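Local atomic coordinates of arylesterase (Sulfolobus solfataricus, PDB entry 5L2P), a protein that hydrolyses a broad range of aromatic esters, p-nitrophenyl fatty acid esters and organophosphates such as paraoxon, most actively paraoxon and phenyl acetate. Residues T108-D113 with I133-D138. Sequence-based numbering, arbitrary orientation.
Sequences TVISVD and IVWARD
I110 reaches its CD1 methyl out from strand 108-112 to the benzene edge of W135 and the methyl of A136 on helix 124-138. This is strand-against-helix packing in the alpha/beta hydrolase fold: the helix lies over one face of the central sheet, and the contact, away from the active site, is apolar throughout. The CG1-CD1 arm of isoleucine is long enough to bridge the two backbones, whose nearest CA atoms, those of I110 and A136, are 8.6 Å apart. The CB of I110 points toward the helix, and with CD1 anti to CA (chi2 177°) the arm is fully extended. A136 answers with a single methyl, small enough to suit a helix position facing the sheet; its CB is 4.4 Å from I110 CD1 and also touches L77 of strand 77-81, the parallel neighbour of 108-112. W135 supplies breadth instead. A chi1 of 177° swings the indole away from the backbone N and out over the sheet, where it also meets I64 of strand 61-68 and M53 and I55 of strand 49-56, so one indole touches three strands. I110 meets that ring at its rim, close to its plane, where CD1 lies 4.2 Å from CZ3 of W135.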
loop_
_atom_site.group_PDB
_atom_site.type_symbol
_atom_site.label_atom_id
_atom_site.label_comp_id
_atom_site.label_asym_id
_atom_site.label_seq_id
_atom_site.Cartn_x
_atom_site.Cartn_y
_atom_site.Cartn_z
ATOM N N THR A 108 -14.535 -29.431 21.876
ATOM C CA THR A 108 -15.722 -28.747 22.362
ATOM C C THR A 108 -15.657 -27.240 22.119
ATOM O O THR A 108 -14.614 -26.615 22.295
ATOM C CB THR A 108 -15.820 -28.952 23.872
ATOM O OG1 THR A 108 -15.583 -30.346 24.197
ATOM C CG2 THR A 108 -17.190 -28.433 24.397
ATOM N N VAL A 109 -16.769 -26.663 21.705
ATOM C CA VAL A 109 -16.865 -25.228 21.452
ATOM C C VAL A 109 -18.043 -24.671 22.252
ATOM O O VAL A 109 -19.118 -25.284 22.287
ATOM C CB VAL A 109 -17.075 -24.961 19.963
ATOM C CG1 VAL A 109 -17.387 -23.491 19.708
ATOM C CG2 VAL A 109 -15.857 -25.415 19.164
ATOM N N ILE A 110 -17.832 -23.538 22.908
ATOM C CA ILE A 110 -18.890 -22.884 23.680
ATOM C C ILE A 110 -19.109 -21.466 23.160
ATOM O O ILE A 110 -18.213 -20.605 23.240
ATOM C CB ILE A 110 -18.557 -22.822 25.182
ATOM C CG1 ILE A 110 -18.426 -24.237 25.733
ATOM C CG2 ILE A 110 -19.605 -22.014 25.944
ATOM C CD1 ILE A 110 -18.025 -24.291 27.203
ATOM N N SER A 111 -20.307 -21.228 22.631
ATOM C CA SER A 111 -20.662 -19.936 22.077
ATOM C C SER A 111 -21.398 -19.139 23.162
ATOM O O SER A 111 -22.244 -19.703 23.876
ATOM C CB SER A 111 -21.551 -20.151 20.872
ATOM O OG SER A 111 -21.825 -18.942 20.200
ATOM N N VAL A 112 -21.079 -17.850 23.299
ATOM C CA VAL A 112 -21.653 -17.025 24.359
ATOM C C VAL A 112 -22.606 -15.934 23.822
ATOM O O VAL A 112 -22.265 -15.218 22.860
ATOM C CB VAL A 112 -20.547 -16.354 25.181
ATOM C CG1 VAL A 112 -21.123 -15.665 26.423
ATOM C CG2 VAL A 112 -19.482 -17.372 25.580
ATOM N N ASP A 113 -23.785 -15.820 24.422
ATOM C CA ASP A 113 -24.704 -14.691 24.164
ATOM C C ASP A 113 -24.499 -13.536 25.131
ATOM O O ASP A 113 -25.333 -13.305 25.993
ATOM C CB ASP A 113 -26.178 -15.146 24.244
ATOM C CG ASP A 113 -26.805 -15.331 22.911
ATOM O OD1 ASP A 113 -26.254 -14.844 21.888
ATOM O OD2 ASP A 113 -27.872 -15.948 22.917
ATOM N N ILE A 133 -15.573 -17.489 30.349
ATOM C CA ILE A 133 -14.284 -18.226 30.336
ATOM C C ILE A 133 -13.960 -18.775 31.721
ATOM O O ILE A 133 -13.552 -19.928 31.855
ATOM C CB ILE A 133 -13.102 -17.336 29.881
ATOM C CG1 ILE A 133 -13.286 -16.865 28.449
ATOM C CG2 ILE A 133 -11.738 -18.042 30.021
ATOM C CD1 ILE A 133 -12.290 -15.787 28.088
ATOM N N VAL A 134 -14.139 -17.936 32.741
ATOM C CA VAL A 134 -13.941 -18.364 34.122
ATOM C C VAL A 134 -14.894 -19.508 34.486
ATOM O O VAL A 134 -14.482 -20.470 35.106
ATOM C CB VAL A 134 -14.155 -17.182 35.096
ATOM C CG1 VAL A 134 -14.173 -17.629 36.550
ATOM C CG2 VAL A 134 -13.099 -16.126 34.859
ATOM N N TRP A 135 -16.155 -19.417 34.062
ATOM C CA TRP A 135 -17.138 -20.521 34.275
ATOM C C TRP A 135 -16.681 -21.812 33.630
ATOM O O TRP A 135 -16.740 -22.846 34.245
ATOM C CB TRP A 135 -18.522 -20.121 33.742
ATOM C CG TRP A 135 -19.530 -21.173 33.847
ATOM C CD1 TRP A 135 -20.352 -21.377 34.889
ATOM C CD2 TRP A 135 -19.815 -22.209 32.891
ATOM N NE1 TRP A 135 -21.131 -22.483 34.665
ATOM C CE2 TRP A 135 -20.832 -23.005 33.441
ATOM C CE3 TRP A 135 -19.301 -22.548 31.646
ATOM C CZ2 TRP A 135 -21.361 -24.117 32.790
ATOM C CZ3 TRP A 135 -19.799 -23.691 31.006
ATOM C CH2 TRP A 135 -20.834 -24.451 31.574
ATOM N N ALA A 136 -16.225 -21.751 32.388
ATOM C CA ALA A 136 -15.736 -22.944 31.671
ATOM C C ALA A 136 -14.545 -23.587 32.371
ATOM O O ALA A 136 -14.443 -24.828 32.449
ATOM C CB ALA A 136 -15.341 -22.572 30.253
ATOM N N ARG A 137 -13.626 -22.750 32.863
ATOM C CA ARG A 137 -12.453 -23.259 33.585
ATOM C C ARG A 137 -12.868 -23.910 34.898
ATOM O O ARG A 137 -12.375 -24.976 35.235
ATOM C CB ARG A 137 -11.443 -22.139 33.856
ATOM C CG ARG A 137 -10.145 -22.632 34.398
ATOM C CD ARG A 137 -9.338 -21.483 34.944
ATOM N NE ARG A 137 -9.953 -20.944 36.149
ATOM C CZ ARG A 137 -9.410 -19.970 36.869
ATOM N NH1 ARG A 137 -8.247 -19.434 36.486
ATOM N NH2 ARG A 137 -10.030 -19.527 37.967
ATOM N N ASP A 138 -13.769 -23.259 35.635
ATOM C CA ASP A 138 -14.346 -23.822 36.860
ATOM C C ASP A 138 -15.114 -25.128 36.649
ATOM O O ASP A 138 -15.147 -25.952 37.540
ATOM C CB ASP A 138 -15.276 -22.812 37.534
ATOM C CG ASP A 138 -14.523 -21.630 38.129
ATOM O OD1 ASP A 138 -13.275 -21.698 38.202
ATOM O OD2 ASP A 138 -15.173 -20.629 38.524
#